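Local coordinates for protein putative acetyl xylan esterase (Cellvibrio japonicus, PDB 2W9X) that removes acetyl groups from plant cell wall polysaccharides, acting on acetylated xylan and, with a large preference, on glucomannan, at residues 46-54 and 215-224. Numbering follows the deposited sequence.
Sequences VSYTYSWPA and LLSLYPYTLN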
# COMPACT_ATOMS: atom_id res chain seq x y z
N VAL B 46 -26.63 -25.76 -23.81
CA VAL B 46 -25.36 -25.08 -23.57
C VAL B 46 -24.82 -25.63 -22.26
O VAL B 46 -25.58 -25.82 -21.30
CB VAL B 46 -25.53 -23.54 -23.51
CG1 VAL B 46 -24.21 -22.84 -23.15
CG2 VAL B 46 -26.04 -23.00 -24.81
N SER B 47 -23.52 -25.93 -22.24
CA SER B 47 -22.91 -26.50 -21.05
C SER B 47 -21.82 -25.60 -20.49
O SER B 47 -20.95 -25.10 -21.22
CB SER B 47 -22.39 -27.91 -21.32
OG SER B 47 -21.22 -27.88 -22.10
N TYR B 48 -21.90 -25.38 -19.19
CA TYR B 48 -20.95 -24.58 -18.47
C TYR B 48 -20.14 -25.53 -17.59
O TYR B 48 -20.69 -26.14 -16.67
CB TYR B 48 -21.68 -23.52 -17.63
CG TYR B 48 -22.74 -22.76 -18.41
CD1 TYR B 48 -22.40 -21.64 -19.18
CD2 TYR B 48 -24.07 -23.17 -18.39
CE1 TYR B 48 -23.38 -20.95 -19.92
CE2 TYR B 48 -25.05 -22.49 -19.13
CZ TYR B 48 -24.70 -21.37 -19.87
OH TYR B 48 -25.67 -20.70 -20.60
N THR B 49 -18.87 -25.71 -17.93
CA THR B 49 -17.93 -26.55 -17.16
C THR B 49 -16.99 -25.66 -16.33
O THR B 49 -16.47 -24.67 -16.83
CB THR B 49 -17.15 -27.52 -18.11
OG1 THR B 49 -18.08 -28.27 -18.89
CG2 THR B 49 -16.28 -28.51 -17.33
N TYR B 50 -16.79 -26.02 -15.06
CA TYR B 50 -16.00 -25.21 -14.11
C TYR B 50 -15.19 -26.08 -13.14
O TYR B 50 -15.52 -27.24 -12.92
CB TYR B 50 -16.93 -24.28 -13.32
CG TYR B 50 -18.19 -24.98 -12.92
CD1 TYR B 50 -19.32 -24.98 -13.77
CD2 TYR B 50 -18.25 -25.72 -11.73
CE1 TYR B 50 -20.48 -25.67 -13.41
CE2 TYR B 50 -19.39 -26.41 -11.37
CZ TYR B 50 -20.50 -26.39 -12.22
OH TYR B 50 -21.62 -27.07 -11.85
N SER B 51 -14.13 -25.51 -12.56
CA SER B 51 -13.35 -26.21 -11.51
C SER B 51 -12.75 -25.29 -10.44
O SER B 51 -12.55 -25.72 -9.29
CB SER B 51 -12.26 -27.09 -12.12
OG SER B 51 -11.41 -26.30 -12.93
N TRP B 52 -12.47 -24.04 -10.81
CA TRP B 52 -11.98 -23.05 -9.85
C TRP B 52 -13.09 -22.79 -8.80
O TRP B 52 -14.27 -22.97 -9.09
CB TRP B 52 -11.56 -21.75 -10.54
CG TRP B 52 -10.28 -21.85 -11.35
CD1 TRP B 52 -10.20 -21.97 -12.70
CD2 TRP B 52 -8.92 -21.81 -10.86
NE1 TRP B 52 -8.88 -22.02 -13.10
CE2 TRP B 52 -8.07 -21.93 -11.99
CE3 TRP B 52 -8.34 -21.71 -9.59
CZ2 TRP B 52 -6.67 -21.93 -11.89
CZ3 TRP B 52 -6.94 -21.71 -9.49
CH2 TRP B 52 -6.12 -21.82 -10.64
N PRO B 53 -12.70 -22.39 -7.57
CA PRO B 53 -13.74 -22.25 -6.54
C PRO B 53 -14.76 -21.12 -6.80
O PRO B 53 -14.50 -20.23 -7.61
CB PRO B 53 -12.95 -21.95 -5.25
CG PRO B 53 -11.49 -21.97 -5.60
CD PRO B 53 -11.34 -22.07 -7.09
N ALA B 54 -15.91 -21.19 -6.12
CA ALA B 54 -16.83 -20.06 -5.93
C ALA B 54 -17.54 -19.52 -7.19
O ALA B 54 -18.05 -18.39 -7.19
CB ALA B 54 -16.13 -18.91 -5.16
N LEU B 215 0.93 -22.33 -7.92
CA LEU B 215 -0.30 -21.63 -8.28
C LEU B 215 -0.15 -20.93 -9.63
O LEU B 215 -1.05 -20.97 -10.46
CB LEU B 215 -0.71 -20.61 -7.19
CG LEU B 215 -2.18 -20.16 -7.12
CD1 LEU B 215 -2.58 -19.17 -8.22
CD2 LEU B 215 -3.13 -21.38 -7.13
N LEU B 216 1.01 -20.31 -9.83
CA LEU B 216 1.34 -19.59 -11.05
C LEU B 216 1.22 -20.44 -12.34
O LEU B 216 0.79 -19.93 -13.36
CB LEU B 216 2.74 -18.94 -10.92
CG LEU B 216 2.80 -17.55 -10.23
CD1 LEU B 216 1.74 -17.31 -9.26
CD2 LEU B 216 4.16 -17.20 -9.64
N SER B 217 1.57 -21.72 -12.26
CA SER B 217 1.51 -22.60 -13.44
C SER B 217 0.08 -23.07 -13.72
O SER B 217 -0.27 -23.38 -14.85
CB SER B 217 2.46 -23.80 -13.31
OG SER B 217 2.01 -24.67 -12.29
N LEU B 218 -0.75 -23.09 -12.68
CA LEU B 218 -2.16 -23.46 -12.80
C LEU B 218 -2.97 -22.28 -13.28
O LEU B 218 -3.98 -22.44 -13.96
CB LEU B 218 -2.71 -23.88 -11.44
CG LEU B 218 -2.12 -25.15 -10.81
CD1 LEU B 218 -2.50 -25.17 -9.34
CD2 LEU B 218 -2.64 -26.39 -11.51
N TYR B 219 -2.50 -21.08 -12.92
CA TYR B 219 -3.24 -19.84 -13.10
C TYR B 219 -3.72 -19.54 -14.53
O TYR B 219 -4.80 -18.99 -14.69
CB TYR B 219 -2.47 -18.64 -12.52
CG TYR B 219 -3.27 -17.37 -12.64
CD1 TYR B 219 -4.23 -17.02 -11.66
CD2 TYR B 219 -3.12 -16.53 -13.75
CE1 TYR B 219 -5.00 -15.88 -11.80
CE2 TYR B 219 -3.88 -15.38 -13.88
CZ TYR B 219 -4.82 -15.06 -12.90
OH TYR B 219 -5.56 -13.92 -13.07
N PRO B 220 -2.93 -19.88 -15.58
CA PRO B 220 -3.37 -19.50 -16.93
C PRO B 220 -4.60 -20.24 -17.46
O PRO B 220 -5.13 -19.85 -18.49
CB PRO B 220 -2.15 -19.83 -17.80
CG PRO B 220 -1.00 -19.90 -16.84
CD PRO B 220 -1.61 -20.53 -15.63
N TYR B 221 -5.03 -21.29 -16.78
CA TYR B 221 -6.01 -22.21 -17.36
C TYR B 221 -7.42 -22.07 -16.80
O TYR B 221 -7.61 -21.83 -15.61
CB TYR B 221 -5.50 -23.65 -17.30
CG TYR B 221 -4.18 -23.81 -18.01
CD1 TYR B 221 -4.11 -23.89 -19.41
CD2 TYR B 221 -2.98 -23.84 -17.29
CE1 TYR B 221 -2.89 -24.01 -20.06
CE2 TYR B 221 -1.75 -23.96 -17.93
CZ TYR B 221 -1.71 -24.05 -19.32
OH TYR B 221 -0.50 -24.18 -19.95
N THR B 222 -8.39 -22.23 -17.70
CA THR B 222 -9.83 -22.17 -17.41
C THR B 222 -10.23 -23.23 -16.39
O THR B 222 -11.11 -23.01 -15.54
CB THR B 222 -10.64 -22.36 -18.71
OG1 THR B 222 -10.28 -21.34 -19.64
CG2 THR B 222 -12.15 -22.29 -18.47
N LEU B 223 -9.58 -24.40 -16.50
CA LEU B 223 -9.89 -25.53 -15.64
C LEU B 223 -8.66 -26.11 -15.00
O LEU B 223 -7.55 -25.59 -15.15
CB LEU B 223 -10.64 -26.62 -16.42
CG LEU B 223 -11.93 -26.24 -17.12
CD1 LEU B 223 -12.43 -27.40 -17.97
CD2 LEU B 223 -12.98 -25.80 -16.11
N ASN B 224 -8.88 -27.22 -14.29
CA ASN B 224 -7.87 -27.92 -13.51
C ASN B 224 -6.88 -28.69 -14.40
O ASN B 224 -6.17 -29.56 -13.91
CB ASN B 224 -8.57 -28.90 -12.55
CG ASN B 224 -9.28 -30.03 -13.29
OD1 ASN B 224 -8.74 -31.13 -13.46
ND2 ASN B 224 -10.49 -29.75 -13.78
O HOH W 1 -13.49 -23.07 -13.88
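Trp52 meets 215-224 with the pyrrole and benzo edges of its indole. NE1 of Trp52 donates to the carbonyl O of Tyr221 at 2.8 Å; the N-H...O angle is 161°, and the acceptor lies 9° out of the ring plane, so this bond uses the N-H almost head-on and restrains rotation of the ring. With CG anti to the carbonyl carbon (chi1 -71°), the indole edge lies along the turn from Leu218 to Tyr221, Trp52 CZ2 standing 3.4 Å from Leu218 O. Just past the turn, Thr222 O is 3.2 Å from Trp52 CD1. The benzo corner packs more loosely, Trp52 CH2 lying 4.1 Å from Leu218 CB. Arg35 adds a cation-pi contact to the ring.

Close packing continues at Ser51, where OG is 3.2 Å from Leu223 CA, while Leu223 CD2 reaches back to Tyr50 CA at 3.7 Å. A water accepts from Ser51 N and donates to Thr222 O, bridging the two backbones. The side chains of Thr49 and Leu223, looser but still buried, cross at about a right angle, with Thr49 CG2 4.1 Å from Leu223 CD1. On the solvent side, partly exposed Asn224 brings ND2 to 3.6 Å from Ser51 CB.

Strand 47-50 belongs to an antiparallel sheet of the N-terminal domain and 215-224 to the SGNH-type esterase part, so the contact joins the two domains characteristic of carbohydrate esterase family 2.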